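Long-range contacts in lovastatin nonaketide synthase mokA (Monascus pilosus, PDB 6AD3), which builds the nonaketide precursor of monacolin K (lovastatin) as an iterative type I polyketide synthase, this chain being its condensation domain: residues D94-N99 with L175-Y180; N99-M104 with L201-Y206; F105-I110 with K197-F202; E170-L175 with E456-R461; G213-N218 with A364-F369. The protein carries 1 engineered substitution. One frame throughout, in Å; residues are numbered along the deposited sequence.

Contact 1: D94-N99 with L175-Y180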
# COMPACT_ATOMS: atom_id res chain seq x y z
N ASP A 94 4.96 -18.06 6.84
CA ASP A 94 6.25 -17.58 6.33
C ASP A 94 6.16 -16.09 6.08
O ASP A 94 5.60 -15.64 5.05
CB ASP A 94 6.60 -18.29 5.03
CG ASP A 94 7.92 -17.81 4.40
OD1 ASP A 94 8.65 -16.98 4.97
OD2 ASP A 94 8.21 -18.28 3.30
N SER A 95 6.81 -15.31 6.92
CA SER A 95 6.64 -13.86 6.83
C SER A 95 7.46 -13.22 5.67
O SER A 95 7.37 -12.01 5.45
CB SER A 95 6.97 -13.24 8.18
OG SER A 95 8.33 -13.33 8.45
N THR A 96 8.18 -14.03 4.89
CA THR A 96 8.81 -13.58 3.67
C THR A 96 7.78 -12.97 2.71
O THR A 96 8.10 -12.06 1.93
CB THR A 96 9.56 -14.72 2.96
OG1 THR A 96 10.45 -15.37 3.89
CG2 THR A 96 10.36 -14.16 1.79
N ILE A 97 6.53 -13.41 2.82
CA ILE A 97 5.45 -12.91 1.94
C ILE A 97 5.15 -11.44 2.21
O ILE A 97 4.44 -10.80 1.44
CB ILE A 97 4.13 -13.74 2.07
CG1 ILE A 97 3.54 -13.60 3.46
CG2 ILE A 97 4.34 -15.21 1.75
CD1 ILE A 97 2.14 -14.15 3.56
N PHE A 98 5.67 -10.89 3.32
CA PHE A 98 5.41 -9.49 3.69
C PHE A 98 6.60 -8.59 3.37
O PHE A 98 6.62 -7.40 3.71
CB PHE A 98 5.06 -9.36 5.17
CG PHE A 98 3.83 -10.11 5.57
CD1 PHE A 98 2.64 -9.93 4.92
CD2 PHE A 98 3.90 -11.06 6.58
CE1 PHE A 98 1.52 -10.69 5.23
CE2 PHE A 98 2.79 -11.83 6.90
CZ PHE A 98 1.57 -11.57 6.29
N ASN A 99 7.54 -9.11 2.60
CA ASN A 99 8.57 -8.27 2.03
C ASN A 99 7.96 -7.27 1.04
O ASN A 99 6.92 -7.52 0.43
CB ASN A 99 9.60 -9.10 1.27
CG ASN A 99 10.51 -9.94 2.19
OD1 ASN A 99 10.46 -9.88 3.43
ND2 ASN A 99 11.38 -10.73 1.55
N LEU A 175 15.84 -10.32 -4.18
CA LEU A 175 15.53 -9.37 -3.10
C LEU A 175 14.08 -9.51 -2.63
O LEU A 175 13.80 -9.42 -1.44
CB LEU A 175 15.83 -7.93 -3.53
CG LEU A 175 17.29 -7.55 -3.73
CD1 LEU A 175 17.41 -6.16 -4.35
CD2 LEU A 175 18.09 -7.60 -2.43
N VAL A 176 13.21 -9.95 -3.52
CA VAL A 176 11.84 -10.24 -3.18
C VAL A 176 11.75 -11.36 -2.15
O VAL A 176 10.87 -11.35 -1.28
CB VAL A 176 10.97 -10.52 -4.45
CG1 VAL A 176 9.62 -11.11 -4.10
CG2 VAL A 176 10.80 -9.24 -5.23
N GLN A 177 12.72 -12.27 -2.20
CA GLN A 177 12.77 -13.43 -1.28
C GLN A 177 13.76 -13.23 -0.14
O GLN A 177 14.10 -14.17 0.59
CB GLN A 177 13.19 -14.70 -2.04
CG GLN A 177 12.26 -15.12 -3.14
CD GLN A 177 10.83 -15.30 -2.68
OE1 GLN A 177 10.57 -15.83 -1.61
NE2 GLN A 177 9.90 -14.90 -3.51
N THR A 178 14.16 -12.00 0.11
CA THR A 178 15.20 -11.78 1.10
C THR A 178 14.68 -12.07 2.53
O THR A 178 13.48 -12.01 2.81
CB THR A 178 15.79 -10.36 0.99
OG1 THR A 178 17.11 -10.34 1.59
CG2 THR A 178 14.91 -9.42 1.69
N GLN A 179 15.58 -12.54 3.39
CA GLN A 179 15.25 -12.84 4.78
C GLN A 179 15.73 -11.70 5.69
O GLN A 179 16.91 -11.57 5.94
CB GLN A 179 15.96 -14.15 5.19
CG GLN A 179 15.63 -15.33 4.28
CD GLN A 179 14.16 -15.70 4.37
OE1 GLN A 179 13.67 -16.06 5.44
NE2 GLN A 179 13.43 -15.50 3.29
N TYR A 180 14.83 -10.79 6.07
CA TYR A 180 15.22 -9.68 6.92
C TYR A 180 15.47 -10.18 8.35
O TYR A 180 14.60 -10.80 8.93
CB TYR A 180 14.13 -8.62 6.92
CG TYR A 180 14.02 -7.88 5.63
CD1 TYR A 180 15.01 -7.04 5.23
CD2 TYR A 180 12.91 -8.01 4.82
CE1 TYR A 180 14.94 -6.37 4.00
CE2 TYR A 180 12.84 -7.41 3.57
CZ TYR A 180 13.86 -6.56 3.18
OH TYR A 180 13.83 -5.94 1.96
O HOH W 1 8.32 -12.09 -0.76
O HOH W 2 12.00 -11.36 5.54

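Contact 2: N99-M104 with L201-Y206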
# COMPACT_ATOMS: atom_id res chain seq x y z
N ASN A 99 7.54 -9.11 2.60
CA ASN A 99 8.57 -8.27 2.03
C ASN A 99 7.96 -7.27 1.04
O ASN A 99 6.92 -7.52 0.43
CB ASN A 99 9.60 -9.10 1.27
CG ASN A 99 10.51 -9.94 2.19
OD1 ASN A 99 10.46 -9.88 3.43
ND2 ASN A 99 11.38 -10.73 1.55
N ASN A 100 8.64 -6.13 0.88
CA ASN A 100 8.27 -5.13 -0.12
C ASN A 100 9.48 -4.74 -0.92
O ASN A 100 10.58 -4.50 -0.36
CB ASN A 100 7.72 -3.88 0.57
CG ASN A 100 6.60 -4.16 1.51
OD1 ASN A 100 5.43 -4.22 1.10
ND2 ASN A 100 6.92 -4.43 2.77
N THR A 101 9.35 -4.72 -2.24
CA THR A 101 10.48 -4.54 -3.12
C THR A 101 10.12 -3.69 -4.34
O THR A 101 9.25 -4.07 -5.12
CB THR A 101 11.05 -5.90 -3.58
OG1 THR A 101 11.09 -6.83 -2.49
CG2 THR A 101 12.45 -5.76 -4.17
N ILE A 102 10.74 -2.52 -4.46
CA ILE A 102 10.40 -1.54 -5.50
C ILE A 102 11.65 -1.29 -6.34
O ILE A 102 12.68 -0.84 -5.80
CB ILE A 102 9.97 -0.20 -4.90
CG1 ILE A 102 8.86 -0.41 -3.88
CG2 ILE A 102 9.48 0.75 -6.01
CD1 ILE A 102 7.60 -1.10 -4.42
N GLY A 103 11.59 -1.64 -7.64
CA GLY A 103 12.74 -1.46 -8.55
C GLY A 103 12.47 -0.35 -9.57
O GLY A 103 11.40 -0.29 -10.14
N MET A 104 13.38 0.59 -9.70
CA MET A 104 13.26 1.62 -10.67
C MET A 104 14.38 1.50 -11.71
O MET A 104 15.57 1.73 -11.40
CB MET A 104 13.30 2.99 -10.03
CG MET A 104 12.94 4.11 -11.02
SD MET A 104 11.29 4.03 -11.85
CE MET A 104 10.21 4.60 -10.53
N LEU A 201 19.17 -0.64 -12.47
CA LEU A 201 17.94 -0.94 -11.73
C LEU A 201 18.18 -0.68 -10.24
O LEU A 201 18.97 -1.35 -9.60
CB LEU A 201 17.51 -2.39 -11.98
CG LEU A 201 16.30 -2.88 -11.18
CD1 LEU A 201 15.08 -2.07 -11.56
CD2 LEU A 201 16.09 -4.36 -11.41
N PHE A 202 17.64 0.43 -9.76
CA PHE A 202 17.84 0.86 -8.39
C PHE A 202 16.68 0.35 -7.56
O PHE A 202 15.53 0.62 -7.90
CB PHE A 202 17.88 2.38 -8.32
CG PHE A 202 17.95 2.92 -6.93
CD1 PHE A 202 18.87 2.42 -6.05
CD2 PHE A 202 17.07 3.88 -6.51
CE1 PHE A 202 18.91 2.86 -4.74
CE2 PHE A 202 17.12 4.36 -5.21
CZ PHE A 202 17.97 3.77 -4.30
N VAL A 203 16.98 -0.47 -6.57
CA VAL A 203 15.97 -1.17 -5.82
C VAL A 203 16.00 -0.68 -4.37
O VAL A 203 17.05 -0.70 -3.69
CB VAL A 203 16.19 -2.71 -5.85
CG1 VAL A 203 15.07 -3.46 -5.08
CG2 VAL A 203 16.29 -3.22 -7.28
N VAL A 204 14.81 -0.33 -3.88
CA VAL A 204 14.53 -0.12 -2.50
C VAL A 204 13.62 -1.24 -2.00
O VAL A 204 12.50 -1.42 -2.46
CB VAL A 204 13.84 1.25 -2.26
CG1 VAL A 204 13.43 1.38 -0.81
CG2 VAL A 204 14.73 2.40 -2.69
N ALA A 205 14.15 -2.05 -1.08
CA ALA A 205 13.41 -3.11 -0.51
C ALA A 205 13.34 -2.91 1.00
O ALA A 205 14.29 -2.47 1.62
CB ALA A 205 14.04 -4.43 -0.83
N TYR A 206 12.19 -3.22 1.56
CA TYR A 206 11.93 -2.93 2.96
C TYR A 206 11.04 -3.95 3.62
O TYR A 206 10.04 -4.43 3.05
CB TYR A 206 11.35 -1.53 3.17
CG TYR A 206 10.08 -1.23 2.39
CD1 TYR A 206 10.14 -0.81 1.08
CD2 TYR A 206 8.83 -1.24 3.03
CE1 TYR A 206 8.98 -0.46 0.39
CE2 TYR A 206 7.69 -0.88 2.36
CZ TYR A 206 7.76 -0.52 1.05
OH TYR A 206 6.61 -0.18 0.39

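Contact 3: F105-I110 with K197-F202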
# COMPACT_ATOMS: atom_id res chain seq x y z
N PHE A 105 13.99 1.17 -12.92
CA PHE A 105 14.91 1.17 -14.07
C PHE A 105 15.24 2.60 -14.43
O PHE A 105 14.33 3.44 -14.53
CB PHE A 105 14.27 0.47 -15.27
CG PHE A 105 14.18 -1.00 -15.13
CD1 PHE A 105 15.30 -1.79 -15.27
CD2 PHE A 105 12.97 -1.61 -14.83
CE1 PHE A 105 15.20 -3.17 -15.18
CE2 PHE A 105 12.89 -2.96 -14.63
CZ PHE A 105 13.98 -3.76 -14.91
N MET A 106 16.53 2.91 -14.57
CA MET A 106 16.95 4.23 -14.99
C MET A 106 18.15 4.17 -15.89
O MET A 106 18.97 3.26 -15.78
CB MET A 106 17.21 5.19 -13.80
CG MET A 106 18.04 4.66 -12.63
SD MET A 106 17.74 5.60 -11.09
CE MET A 106 16.17 5.00 -10.61
N THR A 107 18.27 5.18 -16.74
CA THR A 107 19.27 5.18 -17.78
C THR A 107 20.05 6.48 -17.71
O THR A 107 19.47 7.54 -17.78
CB THR A 107 18.67 5.04 -19.20
OG1 THR A 107 17.92 3.83 -19.30
CG2 THR A 107 19.78 5.03 -20.25
N GLY A 108 21.36 6.39 -17.52
CA GLY A 108 22.16 7.58 -17.40
C GLY A 108 23.19 7.47 -16.32
O GLY A 108 23.12 6.58 -15.46
N SER A 109 24.15 8.40 -16.33
CA SER A 109 25.30 8.30 -15.45
C SER A 109 24.96 8.48 -13.95
O SER A 109 24.43 9.51 -13.53
CB SER A 109 26.38 9.28 -15.88
OG SER A 109 27.53 9.07 -15.09
N ILE A 110 25.35 7.49 -13.15
CA ILE A 110 25.36 7.62 -11.70
C ILE A 110 26.67 7.13 -11.17
O ILE A 110 27.03 5.97 -11.34
CB ILE A 110 24.27 6.77 -11.05
CG1 ILE A 110 22.90 7.12 -11.66
CG2 ILE A 110 24.27 6.97 -9.54
CD1 ILE A 110 21.78 6.27 -11.11
N LYS A 197 25.76 0.46 -20.98
CA LYS A 197 26.10 1.85 -21.00
C LYS A 197 25.17 2.64 -20.08
O LYS A 197 24.06 3.01 -20.46
CB LYS A 197 25.99 2.39 -22.41
CG LYS A 197 26.60 3.76 -22.58
CD LYS A 197 26.68 4.12 -24.07
CE LYS A 197 25.65 5.18 -24.44
NZ LYS A 197 26.16 6.54 -24.09
N ASP A 198 25.63 2.81 -18.85
CA ASP A 198 24.90 3.59 -17.83
C ASP A 198 23.46 3.11 -17.71
O ASP A 198 22.58 3.90 -17.44
CB ASP A 198 24.92 5.10 -18.13
CG ASP A 198 26.31 5.69 -18.08
OD1 ASP A 198 27.08 5.41 -17.14
OD2 ASP A 198 26.65 6.40 -19.01
N GLU A 199 23.25 1.79 -17.73
CA GLU A 199 21.95 1.28 -17.33
C GLU A 199 21.94 0.88 -15.85
O GLU A 199 22.95 0.38 -15.30
CB GLU A 199 21.50 0.08 -18.18
CG GLU A 199 21.31 0.39 -19.66
CD GLU A 199 20.08 1.21 -19.97
OE1 GLU A 199 19.32 1.63 -19.04
OE2 GLU A 199 19.90 1.50 -21.15
N HIS A 200 20.76 1.05 -15.23
CA HIS A 200 20.56 0.75 -13.82
C HIS A 200 19.22 0.13 -13.55
O HIS A 200 18.24 0.48 -14.20
CB HIS A 200 20.60 2.05 -13.01
CG HIS A 200 21.91 2.75 -13.11
ND1 HIS A 200 22.95 2.48 -12.26
CD2 HIS A 200 22.36 3.67 -13.99
CE1 HIS A 200 24.01 3.19 -12.63
NE2 HIS A 200 23.68 3.90 -13.69
N LEU A 201 19.17 -0.64 -12.47
CA LEU A 201 17.94 -0.94 -11.73
C LEU A 201 18.18 -0.68 -10.24
O LEU A 201 18.97 -1.35 -9.60
CB LEU A 201 17.51 -2.39 -11.98
CG LEU A 201 16.30 -2.88 -11.18
CD1 LEU A 201 15.08 -2.07 -11.56
CD2 LEU A 201 16.09 -4.36 -11.41
N PHE A 202 17.64 0.43 -9.76
CA PHE A 202 17.84 0.86 -8.39
C PHE A 202 16.68 0.35 -7.56
O PHE A 202 15.53 0.62 -7.90
CB PHE A 202 17.88 2.38 -8.32
CG PHE A 202 17.95 2.92 -6.93
CD1 PHE A 202 18.87 2.42 -6.05
CD2 PHE A 202 17.07 3.88 -6.51
CE1 PHE A 202 18.91 2.86 -4.74
CE2 PHE A 202 17.12 4.36 -5.21
CZ PHE A 202 17.97 3.77 -4.30
O HOH W 3 26.27 5.06 -14.54

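Contact 4: E170-L175 with E456-R461. Engineered in segment 170-175: Trp173 (natural residue Arg).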
# COMPACT_ATOMS: atom_id res chain seq x y z
N GLU A 170 17.05 -10.72 -12.23
CA GLU A 170 17.29 -11.86 -11.37
C GLU A 170 17.63 -11.40 -9.94
O GLU A 170 17.12 -11.96 -8.97
CB GLU A 170 18.42 -12.73 -11.97
CG GLU A 170 18.79 -13.90 -11.12
CD GLU A 170 19.92 -14.73 -11.72
OE1 GLU A 170 20.93 -14.96 -11.02
OE2 GLU A 170 19.81 -15.13 -12.90
N GLY A 171 18.47 -10.39 -9.84
CA GLY A 171 18.82 -9.83 -8.54
C GLY A 171 17.57 -9.30 -7.83
O GLY A 171 17.42 -9.44 -6.63
N TYR A 172 16.74 -8.58 -8.57
CA TYR A 172 15.47 -8.05 -8.04
C TYR A 172 14.62 -9.15 -7.42
O TYR A 172 14.19 -9.04 -6.29
CB TYR A 172 14.71 -7.31 -9.15
CG TYR A 172 13.31 -6.89 -8.72
CD1 TYR A 172 13.09 -5.67 -8.07
CD2 TYR A 172 12.24 -7.75 -8.89
CE1 TYR A 172 11.81 -5.29 -7.67
CE2 TYR A 172 10.95 -7.38 -8.46
CZ TYR A 172 10.76 -6.16 -7.82
OH TYR A 172 9.48 -5.77 -7.43
N TRP A 173 14.38 -10.22 -8.16
CA TRP A 173 13.55 -11.31 -7.65
C TRP A 173 14.20 -12.08 -6.49
O TRP A 173 13.50 -12.59 -5.61
CB TRP A 173 13.11 -12.24 -8.79
CG TRP A 173 12.16 -11.59 -9.75
CD1 TRP A 173 12.45 -11.10 -10.99
CD2 TRP A 173 10.83 -11.16 -9.46
NE1 TRP A 173 11.32 -10.55 -11.55
CE2 TRP A 173 10.34 -10.50 -10.60
CE3 TRP A 173 9.98 -11.32 -8.36
CZ2 TRP A 173 9.06 -9.93 -10.64
CZ3 TRP A 173 8.71 -10.78 -8.40
CH2 TRP A 173 8.27 -10.07 -9.52
N GLN A 174 15.54 -12.04 -6.39
CA GLN A 174 16.20 -12.53 -5.18
C GLN A 174 15.91 -11.63 -3.95
O GLN A 174 15.61 -12.13 -2.85
CB GLN A 174 17.74 -12.63 -5.39
CG GLN A 174 18.16 -13.77 -6.30
CD GLN A 174 19.58 -13.58 -6.89
OE1 GLN A 174 19.93 -14.22 -7.89
NE2 GLN A 174 20.37 -12.69 -6.31
N LEU A 175 15.84 -10.32 -4.18
CA LEU A 175 15.53 -9.37 -3.10
C LEU A 175 14.08 -9.51 -2.63
O LEU A 175 13.80 -9.42 -1.44
CB LEU A 175 15.83 -7.93 -3.53
CG LEU A 175 17.29 -7.55 -3.73
CD1 LEU A 175 17.41 -6.16 -4.35
CD2 LEU A 175 18.09 -7.60 -2.43
N GLU A 456 10.84 3.05 -15.91
CA GLU A 456 9.95 1.90 -15.66
C GLU A 456 10.09 1.48 -14.20
O GLU A 456 11.20 1.47 -13.67
CB GLU A 456 10.33 0.72 -16.50
CG GLU A 456 9.36 -0.42 -16.41
CD GLU A 456 9.84 -1.66 -17.13
OE1 GLU A 456 10.75 -1.55 -17.96
OE2 GLU A 456 9.22 -2.73 -16.93
N VAL A 457 8.97 1.18 -13.54
CA VAL A 457 9.02 0.65 -12.16
C VAL A 457 8.52 -0.80 -12.12
O VAL A 457 7.68 -1.20 -12.95
CB VAL A 457 8.19 1.52 -11.19
CG1 VAL A 457 6.72 1.49 -11.58
CG2 VAL A 457 8.36 1.05 -9.74
N ILE A 458 9.15 -1.62 -11.30
CA ILE A 458 8.67 -2.97 -10.99
C ILE A 458 8.37 -2.90 -9.50
O ILE A 458 9.25 -2.52 -8.72
CB ILE A 458 9.76 -4.07 -11.06
CG1 ILE A 458 10.92 -3.70 -11.91
CG2 ILE A 458 9.18 -5.44 -11.37
CD1 ILE A 458 11.95 -4.81 -11.97
N ALA A 459 7.16 -3.26 -9.10
CA ALA A 459 6.75 -3.18 -7.71
C ALA A 459 6.21 -4.50 -7.24
O ALA A 459 5.32 -5.08 -7.85
CB ALA A 459 5.68 -2.10 -7.55
N THR A 460 6.76 -4.99 -6.16
CA THR A 460 6.21 -6.19 -5.50
C THR A 460 5.98 -5.86 -4.01
O THR A 460 6.87 -6.00 -3.18
CB THR A 460 7.15 -7.41 -5.67
OG1 THR A 460 7.48 -7.57 -7.06
CG2 THR A 460 6.52 -8.64 -5.15
N ARG A 461 4.78 -5.43 -3.71
CA ARG A 461 4.38 -5.15 -2.34
C ARG A 461 3.99 -6.45 -1.63
O ARG A 461 3.69 -7.46 -2.28
CB ARG A 461 3.17 -4.22 -2.37
CG ARG A 461 3.47 -2.85 -2.92
CD ARG A 461 2.24 -1.96 -2.94
NE ARG A 461 1.80 -1.65 -1.60
CZ ARG A 461 0.73 -0.91 -1.33
NH1 ARG A 461 0.00 -0.40 -2.30
NH2 ARG A 461 0.38 -0.72 -0.07

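Contact 5: G213-N218 with A364-F369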
# COMPACT_ATOMS: atom_id res chain seq x y z
N GLY A 213 4.90 3.42 0.76
CA GLY A 213 5.08 4.09 -0.55
C GLY A 213 5.65 5.50 -0.41
O GLY A 213 6.49 5.92 -1.21
N SER A 214 5.18 6.26 0.58
CA SER A 214 5.72 7.60 0.80
C SER A 214 7.17 7.61 1.27
O SER A 214 7.99 8.48 0.88
CB SER A 214 4.82 8.38 1.76
OG SER A 214 3.54 8.56 1.18
N THR A 215 7.52 6.64 2.11
CA THR A 215 8.89 6.48 2.50
C THR A 215 9.80 6.19 1.32
O THR A 215 10.90 6.75 1.22
CB THR A 215 9.02 5.43 3.61
OG1 THR A 215 8.41 5.98 4.80
CG2 THR A 215 10.45 5.10 3.88
N THR A 216 9.37 5.31 0.43
CA THR A 216 10.16 5.04 -0.78
C THR A 216 10.38 6.30 -1.62
O THR A 216 11.51 6.61 -1.97
CB THR A 216 9.49 3.96 -1.64
OG1 THR A 216 9.28 2.79 -0.83
CG2 THR A 216 10.36 3.58 -2.85
N GLU A 217 9.32 7.11 -1.78
CA GLU A 217 9.46 8.41 -2.47
C GLU A 217 10.47 9.26 -1.76
O GLU A 217 11.37 9.87 -2.40
CB GLU A 217 8.09 9.13 -2.50
CG GLU A 217 7.04 8.46 -3.40
CD GLU A 217 5.60 8.93 -3.12
OE1 GLU A 217 4.64 8.29 -3.67
OE2 GLU A 217 5.37 9.77 -2.23
N ASN A 218 10.36 9.33 -0.43
CA ASN A 218 11.23 10.20 0.37
C ASN A 218 12.70 9.75 0.21
O ASN A 218 13.59 10.57 0.19
CB ASN A 218 10.84 10.21 1.85
CG ASN A 218 9.55 10.96 2.15
OD1 ASN A 218 9.06 10.96 3.31
ND2 ASN A 218 9.05 11.69 1.17
N ALA A 364 7.54 14.41 5.76
CA ALA A 364 9.00 14.31 5.56
C ALA A 364 9.62 13.08 6.22
O ALA A 364 10.70 12.65 5.86
CB ALA A 364 9.67 15.58 6.07
N GLY A 365 8.89 12.48 7.13
CA GLY A 365 9.43 11.39 7.95
C GLY A 365 9.57 10.09 7.15
O GLY A 365 8.91 9.87 6.13
N MET A 366 10.40 9.20 7.66
CA MET A 366 10.52 7.86 7.15
C MET A 366 9.81 6.90 8.10
O MET A 366 9.78 7.11 9.31
CB MET A 366 12.00 7.45 7.03
CG MET A 366 12.85 8.36 6.18
SD MET A 366 12.34 8.32 4.43
CE MET A 366 13.68 9.27 3.71
N GLY A 367 9.26 5.83 7.54
CA GLY A 367 8.75 4.72 8.29
C GLY A 367 7.38 4.28 7.76
O GLY A 367 7.01 4.60 6.61
N PHE A 368 6.70 3.47 8.55
CA PHE A 368 5.47 2.82 8.14
C PHE A 368 4.26 3.56 8.71
O PHE A 368 3.92 3.38 9.87
CB PHE A 368 5.47 1.36 8.60
CG PHE A 368 4.18 0.63 8.39
CD1 PHE A 368 3.40 0.88 7.28
CD2 PHE A 368 3.76 -0.34 9.30
CE1 PHE A 368 2.25 0.14 7.04
CE2 PHE A 368 2.61 -1.07 9.06
CZ PHE A 368 1.84 -0.81 7.95
N PHE A 369 3.73 4.49 7.92
CA PHE A 369 2.62 5.37 8.37
C PHE A 369 1.31 4.98 7.73
O PHE A 369 0.26 5.33 8.25
CB PHE A 369 2.89 6.81 8.01
CG PHE A 369 3.99 7.44 8.82
CD1 PHE A 369 3.72 7.97 10.07
CD2 PHE A 369 5.31 7.43 8.37
CE1 PHE A 369 4.74 8.57 10.81
CE2 PHE A 369 6.32 8.04 9.10
CZ PHE A 369 6.03 8.63 10.30

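Contact 1: D94-N99 with L175-Y180
Asn99 pushes its carboxamide into the end of helix 165-176, where the chain leaves the helix and turns back. Asn99 ND2 spends one proton on each of two carbonyls, reaching Val176 O at 2.9 Å and Thr178 O at 2.8 Å. The second bond lies in the amide plane and is nearly straight (164°); Val176 O, by contrast, is met from above its carbonyl plane. CG leans toward the backbone N (chi1 -71°), which leaves the other end of the amide, OD1, at the edge of the Tyr180 ring, 3.4 Å from CD2. The amide and ring planes stand 75° apart.

Thr96 makes the second grip. Its OG1 accepts from Gln179 NE2 at 3.0 Å and donates to Asp94 OD1, which also takes the Thr96 N-H in an Asx turn. The same Gln179 NE2 binds Gln177 O, so this amide nitrogen links the turn to the Thr96 hydroxyl. A water donates to both Thr96 O and Val176 O, at 2.7 Å each.

The pairing joins the short 3-10 turn that precedes strand 100-107 to the exit of helix 165-176. Thr178 is held from strand 188-195 by Arg189, and Tyr180 packs on Ala205 of strand 199-206.

Contact 2: N99-M104 with L201-Y206
Asn100 and Tyr206 open the antiparallel pairing of strands 100-107 and 199-206, and the asparagine side chain is spread over the tyrosine. Its CB sits above the middle of the ring, 3.4 Å from the centroid and 14° off the normal, a CH-pi contact. CG continues outward over the ring's rim, 3.6 Å from Tyr206 CE2, with the amide turned only 13° from the ring plane. At the tip the two ends part. Asn100 ND2 bends back to donate to Tyr206 O at 3.1 Å, with that oxygen in the amide plane, while OD1 accepts from Glu462 N. Tyr206 O also receives Asn100 N, from the other face of its carbonyl plane. The ring comes over Asn100 because Tyr206 CG lies between the backbone N and carbonyl carbon (chi1 56°).

Farther along, Ile102 with Val204 and Met104 with Phe202 are hydrogen-bonded pairs; Met104 N reaches Phe202 O at 2.8 Å. On the other sheet face Thr101 CG2 meets Val203 CG1 at 3.6 Å, and Leu201 CD1 lies 3.7 Å from Gly103 C. Helix 165-176 covers this face, and helix 213-227 packs on the side of Val204 and Tyr206.

The chemistry is that of a largely buried sheet: the backbone bonds pair regularly, mostly apolar side chains cover the faces, and at the Asn100 end the side-chain amide adds a second bond to Tyr206 O.

Contact 3: F105-I110 with K197-F202
The Phe105 ring carries Leu201 CD1 over the centre of one face, 3.6 Å from the centroid, and is also in cation-pi contact with Arg165. On the opposite side of the same antiparallel strand pair, the His200 imidazole has Ile110 CD1 over one face at 3.9 Å from its centroid, while Met106 O and a water lie in plane at its edge. These strands, 100-107 and 199-206, are neighbours in the five-stranded mixed sheet, 199-206 being its middle strand.

His200 is held from several directions. ND1 bonds Asp192 of strand 188-195, and NE2 is 3.0 Å from the water, which accepts from Ile110 N and donates to Asp198 OD1. Met106 exchanges backbone bonds with His200, and its CG, set between the backbone N and carbonyl carbon (chi1 46°), packs on His200 CB at 3.7 Å. Its methyl, CE, reaches Phe202 CB.

Gly108, at a positive phi of 138°, adds a further bond past the paired residues: its N donates to Asp198 O at 2.8 Å, almost straight. Beside it, Thr107 and Glu199 point the same way, and Thr107 OG1 donates to Glu199 OE1 on the syn side of the carboxylate at 2.6 Å.

Contact 4: E170-L175 with E456-R461
Helix 165-176 packs on one face of the five-stranded sheet and brings Tyr172 onto Ile458 and Thr460 of an outermost strand, 453-460. The helical segment 170-175 and the strand segment 456-460 run 23° apart, with axes 10.5 Å from each other at closest approach. Tyr172 bridges that gap lengthwise, its CG anti to the backbone N (chi1 173°). Ile458 lies alongside the ring, pointing back toward the helix, so that CD1 comes over the ring centre, 4.1 Å from the centroid, and CG2 lies 3.9 Å from Tyr172 CE2. The isoleucine is somewhat strained: at chi1 -22° its CG1 almost eclipses the backbone N.

Beyond the ring, Tyr172 OH bonds Thr101 O in the adjoining strand and has Thr460 OG1 2.7 Å away, near the ring plane. The phenol thus reaches both strands where they are paired. Trp173, an engineered residue that replaces the natural arginine, lies at the exposed margin; its indole is set against Tyr172, with CD2 of the tyrosine over one face, and its CH2 comes within 3.6 Å of Thr460 OG1.

Glu456 forms a salt bridge to Arg165, at the start of the same helix. Strand 453-460 forms an outer edge of the sheet, antiparallel to strand 100-107. Arriving from late in the chain to join the sheet of the N-terminal half, it is consistent with the latch of condensation domains of the chloramphenicol acetyltransferase-like fold.

Contact 5: G213-N218 with A364-F369
Met366 lays its thioether along helix 213-227, overlapping Asn218 CB with SD and CE, each 3.5 Å away. The side chain is bent at chi2 (-65°) and then extended, which carries the methyl under the helix turn instead of out along the loop. Thr215, one turn earlier, divides its two branches: CG2 touches Met366 SD at 3.8 Å and OG1 turns to the loop backbone. Thr215 OG1 donates to Gly367 O at 2.7 Å, in the carbonyl plane and on a lone pair. That carbonyl is presented by a backbone with a positive phi (135°), which glycine adopts readily.

The Thr215 hydroxyl is also bound by Arg357 NH2, and Arg357 NH1 binds Gly365 O, so one guanidinium group joins both segments. Ahead of the helix, Asp212 uses OD1 to take Thr215 N and OD2 to take Phe369 N; a single carboxylate therefore holds the helix start to the loop that follows helix 360-364. Thr215, Gly365 and Gly367 are buried, and these bonds satisfy the hydroxyl and the two carbonyls.

By sequence, Asp212 and Gly213 match the final Asp-Gly of the HHxxxDG motif, with Arg208, in cation-pi contact with Phe368, at the place of its second histidine. Such a helix start, tied down by the motif aspartate, is typical of the condensation-domain active-site region.

From the N terminus, the turn 94-99 is the first piece to be tied, and contact 1 closes a loop to the end of helix 165-176. Strand 100-107 follows directly and meets strand 199-206 in contacts 2 and 3; contact 3 lies just within contact 2, sharing Leu201 and Phe202, and both cross contact 1. Contact 4 crosses all three, carrying helix 165-176 to strand 453-460, which pairs with strand 100-107 on its other side. Contact 5 comes after the first three in series and falls wholly within the span of contact 4; it joins helix 213-227, the element after strand 199-206, to the loop beyond helix 360-364.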